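Side-chain contacts in DUF7790 domain-containing protein (Leptospira interrogans serogroup Icterohaemorrhagiae serovar copenhageni, PDB 6ULO), which is of unknown function but is probably membrane-anchored and carries a domain of the NADP-Rossmann clan: residues 144-147 / 148-152; 113-116 / 117-120. One frame throughout, in Å; residues are numbered along the deposited sequence. Where two conformers were deposited one is given.

Interaction 1 of 2, residues 144-147 / 148-152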
loop_
_atom_site.group_PDB
_atom_site.type_symbol
_atom_site.label_atom_id
_atom_site.label_comp_id
_atom_site.label_asym_id
_atom_site.label_seq_id
_atom_site.Cartn_x
_atom_site.Cartn_y
_atom_site.Cartn_z
ATOM N N LYS A 144 22.073 -1.332 -4.921
ATOM C CA LYS A 144 21.976 0.106 -5.119
ATOM C C LYS A 144 20.701 0.647 -4.487
ATOM O O LYS A 144 20.723 1.674 -3.809
ATOM C CB LYS A 144 21.990 0.428 -6.613
ATOM C CG LYS A 144 23.336 0.264 -7.316
ATOM C CD LYS A 144 23.169 0.642 -8.791
ATOM C CE LYS A 144 24.447 0.522 -9.551
ATOM N NZ LYS A 144 25.503 1.227 -8.812
ATOM N N VAL A 145 19.572 -0.031 -4.714
ATOM C CA VAL A 145 18.311 0.386 -4.094
ATOM C C VAL A 145 18.428 0.366 -2.575
ATOM O O VAL A 145 17.994 1.311 -1.897
ATOM C CB VAL A 145 17.125 -0.464 -4.604
ATOM C CG1 VAL A 145 15.866 -0.161 -3.774
ATOM C CG2 VAL A 145 16.873 -0.186 -6.063
ATOM N N TYR A 146 19.037 -0.680 -2.011
ATOM C CA TYR A 146 19.212 -0.739 -0.558
ATOM C C TYR A 146 19.958 0.487 -0.063
ATOM O O TYR A 146 19.545 1.132 0.906
ATOM C CB TYR A 146 19.982 -2.012 -0.158
ATOM C CG TYR A 146 20.190 -2.100 1.344
ATOM C CD1 TYR A 146 19.361 -2.904 2.132
ATOM C CD2 TYR A 146 21.228 -1.417 1.971
ATOM C CE1 TYR A 146 19.528 -2.969 3.528
ATOM C CE2 TYR A 146 21.413 -1.477 3.357
ATOM C CZ TYR A 146 20.565 -2.266 4.120
ATOM O OH TYR A 146 20.765 -2.328 5.483
ATOM N N LYS A 147 21.048 0.840 -0.734
ATOM C CA LYS A 147 21.868 1.964 -0.294
ATOM C C LYS A 147 21.157 3.299 -0.459
ATOM O O LYS A 147 21.323 4.186 0.377
ATOM C CB LYS A 147 23.207 1.944 -1.011
ATOM C CG LYS A 147 24.004 0.740 -0.596
ATOM C CD LYS A 147 25.221 0.562 -1.486
ATOM C CE LYS A 147 25.899 -0.771 -1.226
ATOM N NZ LYS A 147 27.072 -0.982 -2.110
ATOM N N GLN A 148 20.325 3.450 -1.487
ATOM C CA GLN A 148 19.563 4.686 -1.646
ATOM C C GLN A 148 18.452 4.775 -0.614
ATOM O O GLN A 148 18.176 5.854 -0.076
ATOM C CB GLN A 148 18.912 4.679 -3.020
ATOM C CG GLN A 148 19.824 4.880 -4.172
ATOM C CD GLN A 148 19.083 4.701 -5.467
ATOM O OE1 GLN A 148 18.652 3.597 -5.794
ATOM N NE2 GLN A 148 18.862 5.792 -6.176
ATOM N N ALA A 149 17.742 3.672 -0.385
ATOM C CA ALA A 149 16.513 3.694 0.402
ATOM C C ALA A 149 16.784 3.595 1.896
ATOM O O ALA A 149 16.065 4.201 2.695
ATOM C CB ALA A 149 15.607 2.532 -0.010
ATOM N N SER A 150 17.800 2.844 2.292
ATOM C CA SER A 150 17.990 2.558 3.718
ATOM C C SER A 150 18.078 3.784 4.635
ATOM O O SER A 150 17.495 3.738 5.731
ATOM C CB SER A 150 19.128 1.539 3.946
ATOM O OG SER A 150 20.357 2.019 3.454
ATOM N N PRO A 151 18.725 4.890 4.274
ATOM C CA PRO A 151 18.715 6.011 5.227
ATOM C C PRO A 151 17.304 6.505 5.522
ATOM O O PRO A 151 16.990 6.868 6.662
ATOM C CB PRO A 151 19.610 7.063 4.562
ATOM C CG PRO A 151 20.463 6.260 3.585
ATOM C CD PRO A 151 19.550 5.191 3.083
ATOM N N PHE A 152 16.426 6.518 4.517
ATOM C CA PHE A 152 15.051 6.944 4.729
ATOM C C PHE A 152 14.244 5.892 5.467
ATOM O O PHE A 152 13.460 6.228 6.358
ATOM C CB PHE A 152 14.420 7.255 3.374
ATOM C CG PHE A 152 15.110 8.373 2.661
ATOM C CD1 PHE A 152 14.768 9.702 2.934
ATOM C CD2 PHE A 152 16.144 8.111 1.769
ATOM C CE1 PHE A 152 15.422 10.736 2.287
ATOM C CE2 PHE A 152 16.804 9.134 1.128
ATOM C CZ PHE A 152 16.450 10.459 1.405
#
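Ser-150 sits one turn beyond Tyr-146, with its CB laid over one face of the phenol ring. Ser-150 CB lies 4.1 Å from the centroid of the Tyr-146 ring, offset toward the rim, in a CH-pi contact, while Ser-150 OG comes within 3.7 Å of Tyr-146 CE2. The ring reaches this place because Tyr-146 CG stands anti to its backbone N (chi1 180°), which sends the phenol along the helix toward the following turn. Ser-150 turns OG back between its own N and carbonyl carbon (chi1 60°), and from there the hydroxyl donates to Tyr-146 O at 2.8 Å. Ser-150 N bonds to the same oxygen, also at 2.8 Å, from the opposite face of the carbonyl plane. A small hydroxyl suits this buried spot, since the helix itself satisfies it; the phenol OH has its partners outside, at Leu-119 O and Arg-154 NH2.

On another side of the helix Gln-148 crosses Val-145 at a slant, bringing OE1 to 4.2 Å from Val-145 CG2, while the branched Val-145 packs on Ala-99 and Ile-102. Pro-151, lacking an N-H, instead places CD 3.4 Å from Lys-147 O, and the helix kinks here. The arrangement centres on a serine hydroxyl bonded back to the carbonyl four residues earlier (i to i-4), just ahead of a proline kink, within the long helix 139-166 of the DUF7790 domain.

Interaction 2 of 2, residues 113-116 / 117-120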
loop_
_atom_site.group_PDB
_atom_site.type_symbol
_atom_site.label_atom_id
_atom_site.label_comp_id
_atom_site.label_asym_id
_atom_site.label_seq_id
_atom_site.Cartn_x
_atom_site.Cartn_y
_atom_site.Cartn_z
ATOM N N LYS A 113 10.421 -9.578 14.385
ATOM C CA LYS A 113 10.358 -8.206 13.897
ATOM C C LYS A 113 11.675 -7.473 14.097
ATOM O O LYS A 113 12.076 -6.675 13.241
ATOM C CB LYS A 113 9.207 -7.463 14.574
ATOM C CG LYS A 113 9.344 -7.248 16.095
ATOM C CD LYS A 113 7.987 -6.859 16.689
ATOM C CE LYS A 113 8.076 -6.358 18.148
ATOM N NZ LYS A 113 8.635 -7.386 19.077
ATOM N N GLU A 114 12.393 -7.774 15.185
ATOM C CA GLU A 114 13.672 -7.115 15.404
ATOM C C GLU A 114 14.685 -7.484 14.329
ATOM O O GLU A 114 15.556 -6.668 13.996
ATOM C CB GLU A 114 14.215 -7.557 16.749
ATOM C CG GLU A 114 13.469 -6.975 17.906
ATOM C CD GLU A 114 12.171 -7.710 18.252
ATOM O OE1 GLU A 114 11.980 -8.878 17.832
ATOM O OE2 GLU A 114 11.333 -7.123 18.983
ATOM N N ASP A 115 14.608 -8.719 13.800
ATOM C CA ASP A 115 15.521 -9.147 12.745
ATOM C C ASP A 115 15.257 -8.371 11.456
ATOM O O ASP A 115 16.183 -7.988 10.742
ATOM C CB ASP A 115 15.374 -10.653 12.471
ATOM C CG ASP A 115 15.620 -11.500 13.687
ATOM O OD1 ASP A 115 16.598 -11.219 14.391
ATOM O OD2 ASP A 115 14.834 -12.431 13.951
ATOM N N PHE A 116 13.985 -8.123 11.153
ATOM C CA PHE A 116 13.643 -7.348 9.975
ATOM C C PHE A 116 14.149 -5.917 10.082
ATOM O O PHE A 116 14.752 -5.385 9.144
ATOM C CB PHE A 116 12.131 -7.372 9.808
ATOM C CG PHE A 116 11.618 -6.452 8.727
ATOM C CD1 PHE A 116 11.715 -6.789 7.375
ATOM C CD2 PHE A 116 11.021 -5.238 9.069
ATOM C CE1 PHE A 116 11.221 -5.930 6.396
ATOM C CE2 PHE A 116 10.543 -4.368 8.097
ATOM C CZ PHE A 116 10.668 -4.721 6.766
ATOM N N ILE A 117 13.861 -5.263 11.214
ATOM C CA ILE A 117 14.352 -3.909 11.429
ATOM C C ILE A 117 15.862 -3.882 11.329
ATOM O O ILE A 117 16.439 -2.967 10.732
ATOM C CB ILE A 117 13.840 -3.350 12.770
ATOM C CG1 ILE A 117 12.305 -3.320 12.764
ATOM C CG2 ILE A 117 14.450 -1.962 13.063
ATOM C CD1 ILE A 117 11.679 -2.351 11.738
ATOM N N ARG A 118 16.526 -4.910 11.872
ATOM C CA ARG A 118 17.981 -4.939 11.856
ATOM C C ARG A 118 18.543 -5.024 10.434
ATOM O O ARG A 118 19.521 -4.343 10.115
ATOM C CB ARG A 118 18.456 -6.110 12.706
ATOM C CG ARG A 118 19.947 -6.122 12.941
ATOM C CD ARG A 118 20.337 -7.287 13.843
ATOM N NE ARG A 118 19.646 -8.511 13.466
ATOM C CZ ARG A 118 20.056 -9.339 12.510
ATOM N NH1 ARG A 118 21.145 -9.055 11.804
ATOM N NH2 ARG A 118 19.362 -10.443 12.252
ATOM N N LEU A 119 17.959 -5.868 9.566
ATOM C CA LEU A 119 18.479 -5.985 8.198
ATOM C C LEU A 119 18.386 -4.662 7.453
ATOM O O LEU A 119 19.288 -4.320 6.686
ATOM C CB LEU A 119 17.751 -7.060 7.386
ATOM C CG LEU A 119 18.089 -8.500 7.764
ATOM C CD1 LEU A 119 17.276 -9.407 6.841
ATOM C CD2 LEU A 119 19.612 -8.825 7.669
ATOM N N TRP A 120 17.296 -3.907 7.648
ATOM C CA TRP A 120 17.212 -2.591 7.018
ATOM C C TRP A 120 18.088 -1.560 7.711
ATOM O O TRP A 120 18.381 -0.513 7.114
ATOM C CB TRP A 120 15.764 -2.086 7.005
ATOM C CG TRP A 120 14.993 -2.424 5.739
ATOM C CD1 TRP A 120 13.812 -3.124 5.631
ATOM C CD2 TRP A 120 15.332 -2.009 4.409
ATOM N NE1 TRP A 120 13.408 -3.163 4.308
ATOM C CE2 TRP A 120 14.327 -2.499 3.545
ATOM C CE3 TRP A 120 16.387 -1.269 3.871
ATOM C CZ2 TRP A 120 14.344 -2.269 2.167
ATOM C CZ3 TRP A 120 16.409 -1.046 2.493
ATOM C CH2 TRP A 120 15.394 -1.546 1.663
HETATM O O HOH W 1 18.028 -8.798 16.012
#
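Aromatic packing joins Phe-116 to Trp-120, one turn apart. The two side chains run alongside each other, yet their planes stand at 85°, with the edge of the indole directed at the face of the phenyl in an offset edge-to-face pair whose centroids lie 5.3 Å apart. The closest atoms are Phe-116 CZ and Trp-120 CD1, at 3.7 Å. With chi1 at 172° the Phe-116 ring swings to the side of its own carbonyl carbon and leans toward the next turn, where it meets the indole. Both large rings suit a buried face: Phe-116 packs on Thr-103 and Leu-107, and Trp-120 NE1 is bonded to Thr-103 OG1. Ile-117 adds an aliphatic contact as its side chain crosses that of Phe-116, CD1 lying 4.0 Å from Phe-116 CD2.

Charged groups gather elsewhere on the helix. Asp-115 and Arg-118 point the same way, their flat groups 75° apart, and Asp-115 OD1 meets the guanidinium at its edge, 3.6 Å from Arg-118 NH2, in a rather long salt bridge. A water closes the pair, donating to Asp-115 OD1 and accepting from Arg-118 NE at 3.0 Å. The stronger partners lie outside: Asp-115 OD2 accepts from Lys-112 N, and Arg-118 NH1 pairs with Glu-127. Between neighbours, Lys-113 NZ makes a hydrogen-bonded salt bridge of 2.7 Å to Glu-114 OE2, approaching the syn side of the carboxylate but 23° out of its plane; Lys-113 has a second partner in Asp-176.

Backbone bonds tie each turn to the next; the last, Trp-120 N to Phe-116 O, is weak at 3.3 Å. Such a division of ionic and aromatic i to i+3 and i to i+4 pairs between faces is characteristic of a short amphipathic helix, here 113-120, packed against helices 94-109 and 139-166 of the DUF7790 domain.

Interactions 1 and 2 belong to different helices, 139-166 and 113-120, which meet directly, through the tyrosine hydroxyl bond to the last turn of helix 113-120 and through the indole of Trp-120, which lies nearly parallel to the phenol. Both helices also pack on helix 94-109, where Phe-106 touches Tyr-146 as well as Trp-120. Each contact combines buried aromatic residues with more exposed polar ones. Between the two segments of interaction 1 the buried polar bonds are neutral, as with the serine hydroxyl returned to its own helix, and its lysines lie at the surface; interaction 2 instead carries salt bridges and a bridging water beside its aromatic face.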